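Local coordinates for protein inactive glucansucrase (Lactobacillus reuteri, PDB 5JBD) that belongs to glycoside hydrolase family 70, whose members are built round a circularly permuted TIM barrel, and is named an inactive glucansucrase, at residues Arg80-Tyr85 / Arg137-Glu141; Gln95-Phe100 / Asp156-Phe160; Gln252-Leu256 / Asp291-Gln295; Asn257-Phe261 / Tyr800-Leu805. All coordinates share one frame; numbering follows the deposited sequence.

Contact 1 (Arg80-Tyr85 / Arg137-Glu141); sequences RPLLMY and RYVIE
A side-on arginine-carboxylate salt bridge, R80 with E141, joins strand 80-81 of a two-stranded antiparallel sheet to helix 126-147 in the helical lobe remote from the barrel. NE of R80 donates to OE2 of E141 at 2.7 Å, almost straight (171°), while NH2 of R80 reaches OE1 of E141 at 2.9 Å. Both oxygens use their syn lone pairs, and the two flat groups lie nearly coplanar, 19° apart. A water donates to both OE2 of E141 and OH of Y85. At the far end of the contact R137 bends at chi3 (-73°), which lays its guanidinium almost parallel to the Y85 ring; its CD rests over one ring face in a CH-pi contact, 3.6 Å from the centroid. NH1 of R137 meets the backbone O of M84 at 2.9 Å, in the carbonyl plane, and a second water links that NH1 to O of Y85. Between these polar ends M84 and I140 meet tip to tip, CE against CG2 at 3.6 Å, and L153 of helix 151-162 packs on both. Two bonds, one to each oxygen, hold the E141 carboxylate edge-on and nearly in the R80 guanidinium plane, and would restrict its rotation; the arginine's charge probably stabilises the ionised acid.

Contact 2 (Gln95-Phe100 / Asp156-Phe160); sequences QFIKYF and DINSF
F160 pushes its ring across the backbone of F96, with CZ of F160 3.5 Å from N of F96, and fills a hole formed by Q95, F96, Y99 and F100 in knobs-into-holes fashion. The F96 ring turns its edge to the face of F160 in a T-shaped pair, centroids 5.4 Å apart and planes at 82°. Y99 and F160 run alongside each other, pointing opposite ways: each has CG anti to its own backbone N, and CB of Y99 lies 3.6 Å from CD1 of F160. The same passage sets CA of F160 over the centre of the Y99 ring, 4.0 Å from the centroid, a CH-pi contact. Beside this cluster CD1 of I157 touches both CE1 of F96 at 3.7 Å and CZ of F100 at 3.8 Å. CB of D156 also packs on CZ of F100, while its carboxylate turns to K152 and the hydroxyl of Y105. Helices 90-101 and 151-162 thus meet through an aromatic cluster; the axes of segments 95-100 and 156-160 come within 10.8 Å, at 123°. Helix 126-147 closes over F96 and F100 through L136, I140 adds to F100, and W87 meets the ring of F96.

Contact 3 (Gln252-Leu256 / Asp291-Gln295); sequences QAENL and DVLDQ
Q252 offers both ends of its amide to helix 291-304. Its OE1 accepts from NE2 of Q295 at 2.9 Å (161°); OE1 lies close to the amide plane of Q295, but the donor stands above the carbonyl plane of Q252, off its lone pairs. NE2 of Q252 donates to OD2 of D291 at 3.1 Å, a more bent bond that takes the anti lone pair of the carboxylate. The extended Q252 chain, straight at chi2 (-179°), carries the amide far enough to span the two partners, which lie one helical turn apart. D291 is held further by S822 at OD2 and Q226 at OD1, and NE2 of Q252 has a second acceptor in O of N246. A water lies 2.7 Å from both O of Q252 and OE1 of Q295, but it cannot donate to every acceptor within reach at once. Around this polar centre the packing is light: CG1 of V292 touches ND2 of N255 at 3.5 Å, an amide nitrogen that donates to N246, and CD2 of L256 reaches O of Q295 at 3.6 Å. The short helical segments run 10.3 Å apart at 39°. The calcium ion is about 9 Å from the side chain of V292. Q252, Q295 and D291 are buried here, and their polar ends find partners: Q252 acts as acceptor and donor at once, which fixes the flip of its amide.

Contact 4 (Asn257-Phe261 / Tyr800-Leu805); sequences NWEYF and YGGKYL
N257, on helix 249-263, clamps two overlapping beta turns, type II from Y800 to K803 and type I from G802 to L805, that join helix 794-800 to helix 805-811. Its OD1 accepts from the backbone N of Y804 at 2.8 Å, in the carbonyl plane though bent at the hydrogen (143°). Its ND2 donates to O of Y800 at 2.9 Å, tilted from both planes. That carbonyl is gripped twice, because N of K803 closes the type II turn on it from the opposite face. With CG anti to the backbone N (chi1 -164°), the side chain carries its amide out to the turns, ND2 at O of Y800 and OD1 at N of Y804. G802 passes close by with a positive phi, its C 3.2 Å from OD1 of N257.

Aromatic rings flank this polar core. CD2 of Y260 lies against CB of Y804 at 3.6 Å, the two side chains crossing at about a right angle. F261 meets both Y800 and Y804: its CE1 stands 3.9 Å over one face of the Y800 ring, offset toward the rim. A second shell sets these groups in place. ND2 of N257 also donates to the hydroxyl of Y713, whose ring packs edge-to-face with F261, while L268 and M269 of helix 265-269 close over the tyrosines. In the plane of the F261 ring, OH of Y804 comes to its edge, 3.7 Å from CD1.

The four contacts form two pairs at separate places in the chain. Contacts 1 and 2 lie about 11 Å apart, centre to centre, and touch: F96 packs on L83 and M84, and I140 on F100, so strand 80-81 and helices 90-101, 126-147 and 151-162 share one core. Their segments alternate along the sequence, and both close before contact 3 opens. Contacts 3 and 4, also about 11 Å apart and alternating, share helix 249-263 in the barrel region; E254 OE1 and G802 N make a weak hydrogen bond between them. Contact 4 brings in residues 539 positions later. The two pairs are about 50 Å apart by centres, consistent with an elongated, multidomain protein.

Contact 1 (Arg80-Tyr85 / Arg137-Glu141)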
loop_
_atom_site.group_PDB
_atom_site.type_symbol
_atom_site.label_atom_id
_atom_site.label_comp_id
_atom_site.label_asym_id
_atom_site.label_seq_id
_atom_site.Cartn_x
_atom_site.Cartn_y
_atom_site.Cartn_z
ATOM N N ARG A 80 30.976 -9.462 -24.252
ATOM C CA ARG A 80 31.183 -10.614 -23.397
ATOM C C ARG A 80 30.939 -10.241 -21.943
ATOM O O ARG A 80 31.126 -9.086 -21.556
ATOM C CB ARG A 80 32.607 -11.168 -23.559
ATOM C CG ARG A 80 32.971 -11.679 -24.946
ATOM C CD ARG A 80 32.178 -12.918 -25.324
ATOM N NE ARG A 80 32.524 -13.449 -26.640
ATOM C CZ ARG A 80 31.943 -13.113 -27.796
ATOM N NH1 ARG A 80 30.962 -12.213 -27.861
ATOM N NH2 ARG A 80 32.361 -13.683 -28.918
ATOM N N PRO A 81 30.504 -11.220 -21.127
ATOM C CA PRO A 81 30.296 -10.978 -19.711
ATOM C C PRO A 81 31.622 -10.782 -18.987
ATOM O O PRO A 81 32.601 -11.521 -19.242
ATOM C CB PRO A 81 29.596 -12.253 -19.242
ATOM C CG PRO A 81 30.098 -13.301 -20.162
ATOM C CD PRO A 81 30.219 -12.627 -21.486
ATOM N N LEU A 82 31.654 -9.790 -18.103
ATOM C CA LEU A 82 32.846 -9.495 -17.306
ATOM C C LEU A 82 33.301 -10.704 -16.470
ATOM O O LEU A 82 34.508 -10.895 -16.259
ATOM C CB LEU A 82 32.625 -8.251 -16.438
ATOM C CG LEU A 82 32.659 -6.894 -17.165
ATOM C CD1 LEU A 82 32.005 -5.781 -16.353
ATOM C CD2 LEU A 82 34.085 -6.519 -17.527
ATOM N N LEU A 83 32.353 -11.550 -16.046
ATOM C CA LEU A 83 32.670 -12.734 -15.227
ATOM C C LEU A 83 33.470 -13.831 -15.914
ATOM O O LEU A 83 33.901 -14.766 -15.237
ATOM C CB LEU A 83 31.395 -13.340 -14.606
ATOM C CG LEU A 83 30.948 -12.621 -13.336
ATOM C CD1 LEU A 83 29.486 -12.945 -13.034
ATOM C CD2 LEU A 83 31.860 -12.933 -12.150
ATOM N N MET A 84 33.652 -13.746 -17.232
ATOM C CA MET A 84 34.641 -14.578 -17.943
ATOM C C MET A 84 36.092 -14.147 -17.690
ATOM O O MET A 84 37.013 -14.948 -17.932
ATOM C CB MET A 84 34.416 -14.518 -19.464
ATOM C CG MET A 84 33.314 -15.414 -19.968
ATOM S SD MET A 84 32.955 -15.057 -21.688
ATOM C CE MET A 84 34.405 -15.712 -22.514
ATOM N N TYR A 85 36.282 -12.882 -17.283
ATOM C CA TYR A 85 37.608 -12.250 -17.157
ATOM C C TYR A 85 37.978 -11.754 -15.757
ATOM O O TYR A 85 39.168 -11.719 -15.434
ATOM C CB TYR A 85 37.698 -11.041 -18.096
ATOM C CG TYR A 85 37.528 -11.363 -19.565
ATOM C CD1 TYR A 85 38.618 -11.683 -20.370
ATOM C CD2 TYR A 85 36.273 -11.314 -20.158
ATOM C CE1 TYR A 85 38.451 -11.954 -21.724
ATOM C CE2 TYR A 85 36.093 -11.589 -21.512
ATOM C CZ TYR A 85 37.184 -11.904 -22.290
ATOM O OH TYR A 85 37.021 -12.200 -23.628
ATOM N N ARG A 137 37.886 -19.612 -21.422
ATOM C CA ARG A 137 37.441 -18.617 -22.394
ATOM C C ARG A 137 37.454 -19.168 -23.837
ATOM O O ARG A 137 36.500 -18.942 -24.585
ATOM C CB ARG A 137 38.230 -17.316 -22.274
ATOM C CG ARG A 137 37.884 -16.531 -21.018
ATOM C CD ARG A 137 38.417 -15.110 -21.087
ATOM N NE ARG A 137 39.875 -15.032 -20.917
ATOM C CZ ARG A 137 40.505 -15.007 -19.735
ATOM N NH1 ARG A 137 39.844 -15.027 -18.584
ATOM N NH2 ARG A 137 41.829 -14.942 -19.706
ATOM N N TYR A 138 38.497 -19.924 -24.195
ATOM C CA TYR A 138 38.575 -20.583 -25.513
ATOM C C TYR A 138 37.408 -21.574 -25.696
ATOM O O TYR A 138 36.768 -21.607 -26.744
ATOM C CB TYR A 138 39.934 -21.298 -25.719
ATOM C CG TYR A 138 41.175 -20.426 -25.579
ATOM C CD1 TYR A 138 41.186 -19.086 -25.997
ATOM C CD2 TYR A 138 42.357 -20.944 -25.034
ATOM C CE1 TYR A 138 42.319 -18.293 -25.867
ATOM C CE2 TYR A 138 43.497 -20.150 -24.894
ATOM C CZ TYR A 138 43.469 -18.827 -25.308
ATOM O OH TYR A 138 44.570 -18.023 -25.156
ATOM N N VAL A 139 37.115 -22.340 -24.645
ATOM C CA VAL A 139 36.012 -23.315 -24.664
ATOM C C VAL A 139 34.658 -22.593 -24.725
ATOM O O VAL A 139 33.775 -23.017 -25.453
ATOM C CB VAL A 139 36.104 -24.301 -23.469
ATOM C CG1 VAL A 139 34.878 -25.212 -23.393
ATOM C CG2 VAL A 139 37.384 -25.139 -23.575
ATOM N N ILE A 140 34.532 -21.473 -24.020
ATOM C CA ILE A 140 33.328 -20.626 -24.110
ATOM C C ILE A 140 33.140 -20.090 -25.549
ATOM O O ILE A 140 32.020 -20.093 -26.063
ATOM C CB ILE A 140 33.348 -19.481 -23.074
ATOM C CG1 ILE A 140 33.114 -20.052 -21.675
ATOM C CG2 ILE A 140 32.262 -18.437 -23.355
ATOM C CD1 ILE A 140 33.323 -19.065 -20.553
ATOM N N GLU A 141 34.215 -19.614 -26.174
ATOM C CA GLU A 141 34.133 -19.094 -27.551
ATOM C C GLU A 141 33.772 -20.193 -28.557
ATOM O O GLU A 141 33.076 -19.942 -29.541
ATOM C CB GLU A 141 35.448 -18.410 -27.957
ATOM C CG GLU A 141 35.757 -17.119 -27.191
ATOM C CD GLU A 141 34.753 -16.004 -27.428
ATOM O OE1 GLU A 141 34.126 -15.961 -28.506
ATOM O OE2 GLU A 141 34.592 -15.139 -26.538
HETATM O O HOH W 1 41.252 -13.420 -16.376
HETATM O O HOH W 2 36.721 -14.763 -24.723
#

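Contact 2 (Gln95-Phe100 / Asp156-Phe160)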
loop_
_atom_site.group_PDB
_atom_site.type_symbol
_atom_site.label_atom_id
_atom_site.label_comp_id
_atom_site.label_asym_id
_atom_site.label_seq_id
_atom_site.Cartn_x
_atom_site.Cartn_y
_atom_site.Cartn_z
ATOM N N GLN A 95 35.135 -21.005 -8.355
ATOM C CA GLN A 95 33.716 -21.372 -8.502
ATOM C C GLN A 95 33.200 -21.209 -9.929
ATOM O O GLN A 95 32.480 -22.076 -10.432
ATOM C CB GLN A 95 32.810 -20.561 -7.583
ATOM C CG GLN A 95 32.889 -20.879 -6.097
ATOM C CD GLN A 95 31.994 -19.950 -5.303
ATOM O OE1 GLN A 95 30.795 -19.878 -5.551
ATOM N NE2 GLN A 95 32.577 -19.204 -4.370
ATOM N N PHE A 96 33.582 -20.111 -10.583
ATOM C CA PHE A 96 33.207 -19.882 -11.983
ATOM C C PHE A 96 33.697 -21.010 -12.881
ATOM O O PHE A 96 32.933 -21.543 -13.689
ATOM C CB PHE A 96 33.747 -18.540 -12.479
ATOM C CG PHE A 96 33.428 -18.255 -13.914
ATOM C CD1 PHE A 96 32.185 -17.735 -14.270
ATOM C CD2 PHE A 96 34.363 -18.487 -14.910
ATOM C CE1 PHE A 96 31.881 -17.465 -15.591
ATOM C CE2 PHE A 96 34.061 -18.227 -16.241
ATOM C CZ PHE A 96 32.818 -17.713 -16.580
ATOM N N ILE A 97 34.962 -21.380 -12.719
ATOM C CA ILE A 97 35.584 -22.442 -13.520
ATOM C C ILE A 97 34.859 -23.776 -13.312
ATOM O O ILE A 97 34.449 -24.425 -14.286
ATOM C CB ILE A 97 37.111 -22.554 -13.228
ATOM C CG1 ILE A 97 37.836 -21.289 -13.727
ATOM C CG2 ILE A 97 37.721 -23.790 -13.894
ATOM C CD1 ILE A 97 39.226 -21.079 -13.151
ATOM N N LYS A 98 34.693 -24.156 -12.047
ATOM C CA LYS A 98 33.937 -25.356 -11.651
ATOM C C LYS A 98 32.520 -25.390 -12.214
ATOM O O LYS A 98 32.104 -26.391 -12.787
ATOM C CB LYS A 98 33.834 -25.453 -10.120
ATOM C CG LYS A 98 35.085 -25.947 -9.410
ATOM C CD LYS A 98 34.793 -26.357 -7.953
ATOM C CE LYS A 98 34.142 -27.704 -7.674
ATOM N NZ LYS A 98 34.512 -28.263 -6.337
ATOM N N TYR A 99 31.792 -24.291 -12.030
ATOM C CA TYR A 99 30.403 -24.194 -12.480
ATOM C C TYR A 99 30.290 -24.374 -14.001
ATOM O O TYR A 99 29.510 -25.219 -14.481
ATOM C CB TYR A 99 29.763 -22.870 -12.038
ATOM C CG TYR A 99 28.287 -22.794 -12.390
ATOM C CD1 TYR A 99 27.873 -22.350 -13.648
ATOM C CD2 TYR A 99 27.314 -23.220 -11.502
ATOM C CE1 TYR A 99 26.535 -22.319 -14.004
ATOM C CE2 TYR A 99 25.964 -23.171 -11.840
ATOM C CZ TYR A 99 25.584 -22.732 -13.092
ATOM O OH TYR A 99 24.257 -22.691 -13.448
ATOM N N PHE A 100 31.092 -23.626 -14.755
ATOM C CA PHE A 100 31.040 -23.725 -16.215
ATOM C C PHE A 100 31.430 -25.095 -16.752
ATOM O O PHE A 100 30.720 -25.659 -17.587
ATOM C CB PHE A 100 31.811 -22.585 -16.888
ATOM C CG PHE A 100 30.940 -21.390 -17.156
ATOM C CD1 PHE A 100 30.380 -20.697 -16.106
ATOM C CD2 PHE A 100 30.615 -21.011 -18.452
ATOM C CE1 PHE A 100 29.540 -19.618 -16.332
ATOM C CE2 PHE A 100 29.777 -19.934 -18.685
ATOM C CZ PHE A 100 29.241 -19.234 -17.623
ATOM N N ASP A 156 23.711 -18.833 -18.588
ATOM C CA ASP A 156 24.679 -19.538 -17.746
ATOM C C ASP A 156 25.361 -18.582 -16.765
ATOM O O ASP A 156 25.562 -18.934 -15.606
ATOM C CB ASP A 156 25.689 -20.301 -18.608
ATOM C CG ASP A 156 25.045 -21.459 -19.377
ATOM O OD1 ASP A 156 23.999 -21.967 -18.923
ATOM O OD2 ASP A 156 25.574 -21.864 -20.427
ATOM N N ILE A 157 25.660 -17.361 -17.203
ATOM C CA ILE A 157 26.211 -16.325 -16.313
ATOM C C ILE A 157 25.211 -15.938 -15.214
ATOM O O ILE A 157 25.587 -15.832 -14.049
ATOM C CB ILE A 157 26.648 -15.068 -17.109
ATOM C CG1 ILE A 157 27.889 -15.378 -17.961
ATOM C CG2 ILE A 157 26.912 -13.874 -16.187
ATOM C CD1 ILE A 157 29.200 -15.451 -17.195
ATOM N N ASN A 158 23.954 -15.713 -15.594
ATOM C CA ASN A 158 22.894 -15.392 -14.623
ATOM C C ASN A 158 22.675 -16.541 -13.631
ATOM O O ASN A 158 22.564 -16.304 -12.435
ATOM C CB ASN A 158 21.577 -15.038 -15.326
ATOM C CG ASN A 158 21.656 -13.737 -16.113
ATOM O OD1 ASN A 158 22.449 -12.848 -15.805
ATOM N ND2 ASN A 158 20.846 -13.637 -17.165
ATOM N N SER A 159 22.666 -17.778 -14.126
ATOM C CA SER A 159 22.559 -18.954 -13.253
ATOM C C SER A 159 23.763 -19.089 -12.314
ATOM O O SER A 159 23.585 -19.330 -11.118
ATOM C CB SER A 159 22.379 -20.226 -14.076
ATOM O OG SER A 159 21.235 -20.104 -14.895
ATOM N N PHE A 160 24.977 -18.899 -12.836
ATOM C CA PHE A 160 26.170 -18.895 -11.975
ATOM C C PHE A 160 26.111 -17.823 -10.905
ATOM O O PHE A 160 26.339 -18.115 -9.722
ATOM C CB PHE A 160 27.472 -18.709 -12.764
ATOM C CG PHE A 160 28.668 -18.463 -11.877
ATOM C CD1 PHE A 160 29.146 -19.473 -11.048
ATOM C CD2 PHE A 160 29.293 -17.219 -11.835
ATOM C CE1 PHE A 160 30.233 -19.259 -10.210
ATOM C CE2 PHE A 160 30.387 -16.998 -11.007
ATOM C CZ PHE A 160 30.858 -18.019 -10.191
#

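Contact 3 (Gln252-Leu256 / Asp291-Gln295)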
loop_
_atom_site.group_PDB
_atom_site.type_symbol
_atom_site.label_atom_id
_atom_site.label_comp_id
_atom_site.label_asym_id
_atom_site.label_seq_id
_atom_site.Cartn_x
_atom_site.Cartn_y
_atom_site.Cartn_z
ATOM N N GLN A 252 8.236 18.246 -1.835
ATOM C CA GLN A 252 7.007 18.781 -1.219
ATOM C C GLN A 252 6.228 19.610 -2.237
ATOM O O GLN A 252 5.005 19.487 -2.316
ATOM C CB GLN A 252 7.321 19.582 0.043
ATOM C CG GLN A 252 7.829 18.702 1.175
ATOM C CD GLN A 252 8.118 19.455 2.457
ATOM O OE1 GLN A 252 8.062 20.686 2.516
ATOM N NE2 GLN A 252 8.422 18.707 3.508
ATOM N N ALA A 253 6.940 20.413 -3.046
ATOM C CA ALA A 253 6.299 21.147 -4.132
ATOM C C ALA A 253 5.716 20.199 -5.187
ATOM O O ALA A 253 4.601 20.417 -5.664
ATOM C CB ALA A 253 7.271 22.140 -4.765
ATOM N N GLU A 254 6.442 19.139 -5.535
ATOM C CA GLU A 254 5.920 18.134 -6.482
ATOM C C GLU A 254 4.630 17.434 -6.000
ATOM O O GLU A 254 3.742 17.148 -6.813
ATOM C CB GLU A 254 7.018 17.118 -6.887
ATOM C CG GLU A 254 6.574 15.888 -7.695
ATOM C CD GLU A 254 5.831 16.193 -8.992
ATOM O OE1 GLU A 254 5.901 17.334 -9.504
ATOM O OE2 GLU A 254 5.165 15.263 -9.511
ATOM N N ASN A 255 4.502 17.182 -4.700
ATOM C CA ASN A 255 3.246 16.604 -4.161
ATOM C C ASN A 255 2.052 17.538 -4.390
ATOM O O ASN A 255 0.958 17.074 -4.758
ATOM C CB ASN A 255 3.368 16.270 -2.667
ATOM C CG ASN A 255 4.345 15.146 -2.395
ATOM O OD1 ASN A 255 4.532 14.234 -3.220
ATOM N ND2 ASN A 255 4.976 15.202 -1.229
ATOM N N LEU A 256 2.282 18.843 -4.204
ATOM C CA LEU A 256 1.268 19.861 -4.466
ATOM C C LEU A 256 0.855 19.848 -5.932
ATOM O O LEU A 256 -0.343 19.890 -6.229
ATOM C CB LEU A 256 1.751 21.256 -4.048
ATOM C CG LEU A 256 1.993 21.447 -2.558
ATOM C CD1 LEU A 256 2.638 22.789 -2.283
ATOM C CD2 LEU A 256 0.697 21.324 -1.780
ATOM N N ASP A 291 4.712 17.085 7.302
ATOM C CA ASP A 291 4.600 18.325 6.527
ATOM C C ASP A 291 3.637 18.184 5.357
ATOM O O ASP A 291 2.916 19.131 5.040
ATOM C CB ASP A 291 5.943 18.741 5.924
ATOM C CG ASP A 291 6.985 19.116 6.944
ATOM O OD1 ASP A 291 6.679 19.290 8.149
ATOM O OD2 ASP A 291 8.159 19.241 6.517
ATOM N N VAL A 292 3.641 17.019 4.696
ATOM C CA VAL A 292 2.836 16.849 3.480
ATOM C C VAL A 292 1.336 16.805 3.779
ATOM O O VAL A 292 0.528 17.149 2.923
ATOM C CB VAL A 292 3.264 15.638 2.621
ATOM C CG1 VAL A 292 4.747 15.715 2.276
ATOM C CG2 VAL A 292 2.908 14.309 3.284
ATOM N N LEU A 293 0.969 16.431 5.002
ATOM C CA LEU A 293 -0.433 16.500 5.428
ATOM C C LEU A 293 -0.859 17.950 5.671
ATOM O O LEU A 293 -1.947 18.340 5.273
ATOM C CB LEU A 293 -0.671 15.630 6.663
ATOM C CG LEU A 293 -0.194 14.173 6.591
ATOM C CD1 LEU A 293 -0.362 13.504 7.945
ATOM C CD2 LEU A 293 -0.952 13.402 5.525
ATOM N N ASP A 294 0.005 18.751 6.293
ATOM C CA ASP A 294 -0.228 20.197 6.427
ATOM C C ASP A 294 -0.411 20.851 5.056
ATOM O O ASP A 294 -1.331 21.628 4.838
ATOM C CB ASP A 294 0.949 20.886 7.132
ATOM C CG ASP A 294 1.037 20.572 8.616
ATOM O OD1 ASP A 294 0.021 20.213 9.251
ATOM O OD2 ASP A 294 2.142 20.715 9.175
ATOM N N GLN A 295 0.492 20.514 4.139
ATOM C CA GLN A 295 0.545 21.147 2.805
ATOM C C GLN A 295 -0.641 20.771 1.937
ATOM O O GLN A 295 -1.195 21.630 1.245
ATOM C CB GLN A 295 1.879 20.808 2.132
ATOM C CG GLN A 295 3.022 21.530 2.842
ATOM C CD GLN A 295 4.386 20.894 2.693
ATOM O OE1 GLN A 295 4.536 19.779 2.170
ATOM N NE2 GLN A 295 5.397 21.595 3.205
HETATM O O HOH W 3 3.764 18.478 -0.085
#

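Contact 4 (Asn257-Phe261 / Tyr800-Leu805)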
loop_
_atom_site.group_PDB
_atom_site.type_symbol
_atom_site.label_atom_id
_atom_site.label_comp_id
_atom_site.label_asym_id
_atom_site.label_seq_id
_atom_site.Cartn_x
_atom_site.Cartn_y
_atom_site.Cartn_z
ATOM N N ASN A 257 1.839 19.770 -6.827
ATOM C CA ASN A 257 1.602 19.582 -8.268
ATOM C C ASN A 257 0.714 18.372 -8.545
ATOM O O ASN A 257 -0.251 18.459 -9.300
ATOM C CB ASN A 257 2.933 19.410 -9.013
ATOM C CG ASN A 257 2.788 19.600 -10.504
ATOM O OD1 ASN A 257 2.794 20.731 -10.992
ATOM N ND2 ASN A 257 2.651 18.501 -11.239
ATOM N N TRP A 258 1.068 17.248 -7.932
ATOM C CA TRP A 258 0.363 15.973 -8.113
ATOM C C TRP A 258 -1.078 16.039 -7.601
ATOM O O TRP A 258 -2.013 15.561 -8.255
ATOM C CB TRP A 258 1.122 14.864 -7.374
ATOM C CG TRP A 258 0.748 13.449 -7.723
ATOM C CD1 TRP A 258 0.173 12.999 -8.875
ATOM C CD2 TRP A 258 1.004 12.285 -6.927
ATOM N NE1 TRP A 258 0.033 11.635 -8.833
ATOM C CE2 TRP A 258 0.542 11.174 -7.651
ATOM C CE3 TRP A 258 1.567 12.082 -5.669
ATOM C CZ2 TRP A 258 0.616 9.870 -7.152
ATOM C CZ3 TRP A 258 1.660 10.789 -5.180
ATOM C CH2 TRP A 258 1.193 9.698 -5.922
ATOM N N GLU A 259 -1.247 16.639 -6.427
ATOM C CA GLU A 259 -2.582 16.843 -5.850
ATOM C C GLU A 259 -3.452 17.723 -6.741
ATOM O O GLU A 259 -4.607 17.385 -7.011
ATOM C CB GLU A 259 -2.457 17.428 -4.445
ATOM C CG GLU A 259 -1.862 16.441 -3.437
ATOM C CD GLU A 259 -1.156 17.099 -2.267
ATOM O OE1 GLU A 259 -1.420 18.288 -1.997
ATOM O OE2 GLU A 259 -0.306 16.430 -1.629
ATOM N N TYR A 260 -2.865 18.811 -7.254
ATOM C CA TYR A 260 -3.575 19.711 -8.152
ATOM C C TYR A 260 -4.025 18.966 -9.424
ATOM O O TYR A 260 -5.152 19.151 -9.896
ATOM C CB TYR A 260 -2.714 20.944 -8.498
ATOM C CG TYR A 260 -3.401 21.899 -9.451
ATOM C CD1 TYR A 260 -4.367 22.801 -9.002
ATOM C CD2 TYR A 260 -3.123 21.861 -10.816
ATOM C CE1 TYR A 260 -5.023 23.647 -9.885
ATOM C CE2 TYR A 260 -3.762 22.709 -11.705
ATOM C CZ TYR A 260 -4.703 23.594 -11.244
ATOM O OH TYR A 260 -5.322 24.421 -12.151
ATOM N N PHE A 261 -3.152 18.109 -9.948
ATOM C CA PHE A 261 -3.453 17.288 -11.131
ATOM C C PHE A 261 -4.647 16.369 -10.900
ATOM O O PHE A 261 -5.602 16.351 -11.680
ATOM C CB PHE A 261 -2.207 16.467 -11.495
ATOM C CG PHE A 261 -2.397 15.481 -12.620
ATOM C CD1 PHE A 261 -2.370 15.898 -13.944
ATOM C CD2 PHE A 261 -2.533 14.120 -12.350
ATOM C CE1 PHE A 261 -2.511 14.982 -14.985
ATOM C CE2 PHE A 261 -2.664 13.202 -13.384
ATOM C CZ PHE A 261 -2.663 13.635 -14.704
ATOM N N TYR A 800 4.219 15.857 -16.953
ATOM C CA TYR A 800 3.380 16.516 -15.940
ATOM C C TYR A 800 4.104 16.953 -14.670
ATOM O O TYR A 800 3.574 17.773 -13.907
ATOM C CB TYR A 800 2.200 15.601 -15.595
ATOM C CG TYR A 800 1.329 15.353 -16.802
ATOM C CD1 TYR A 800 0.417 16.301 -17.204
ATOM C CD2 TYR A 800 1.446 14.182 -17.566
ATOM C CE1 TYR A 800 -0.378 16.097 -18.327
ATOM C CE2 TYR A 800 0.658 13.967 -18.698
ATOM C CZ TYR A 800 -0.251 14.934 -19.070
ATOM O OH TYR A 800 -1.041 14.758 -20.172
ATOM N N GLY A 801 5.299 16.420 -14.445
ATOM C CA GLY A 801 6.047 16.707 -13.238
ATOM C C GLY A 801 6.362 18.183 -13.160
ATOM O O GLY A 801 7.012 18.736 -14.057
ATOM N N GLY A 802 5.859 18.835 -12.114
ATOM C CA GLY A 802 6.059 20.267 -11.937
ATOM C C GLY A 802 5.340 21.186 -12.908
ATOM O O GLY A 802 5.503 22.405 -12.826
ATOM N N LYS A 803 4.511 20.635 -13.793
ATOM C CA LYS A 803 3.901 21.421 -14.872
ATOM C C LYS A 803 3.028 22.591 -14.378
ATOM O O LYS A 803 2.993 23.648 -15.000
ATOM C CB LYS A 803 3.089 20.496 -15.791
ATOM C CG LYS A 803 2.429 21.186 -16.974
ATOM C CD LYS A 803 1.673 20.170 -17.812
ATOM C CE LYS A 803 1.006 20.824 -18.988
ATOM N NZ LYS A 803 0.256 19.874 -19.848
ATOM N N TYR A 804 2.335 22.380 -13.260
ATOM C CA TYR A 804 1.392 23.342 -12.691
ATOM C C TYR A 804 1.975 24.257 -11.597
ATOM O O TYR A 804 1.245 25.082 -11.026
ATOM C CB TYR A 804 0.169 22.558 -12.158
ATOM C CG TYR A 804 -0.293 21.528 -13.169
ATOM C CD1 TYR A 804 -0.840 21.937 -14.369
ATOM C CD2 TYR A 804 -0.126 20.156 -12.957
ATOM C CE1 TYR A 804 -1.235 21.017 -15.326
ATOM C CE2 TYR A 804 -0.520 19.232 -13.913
ATOM C CZ TYR A 804 -1.079 19.670 -15.087
ATOM O OH TYR A 804 -1.474 18.774 -16.033
ATOM N N LEU A 805 3.272 24.130 -11.310
ATOM C CA LEU A 805 3.889 24.912 -10.231
ATOM C C LEU A 805 3.830 26.434 -10.434
ATOM O O LEU A 805 3.563 27.171 -9.472
ATOM C CB LEU A 805 5.325 24.445 -9.967
ATOM C CG LEU A 805 5.417 23.047 -9.318
ATOM C CD1 LEU A 805 6.868 22.593 -9.249
ATOM C CD2 LEU A 805 4.791 23.022 -7.926
#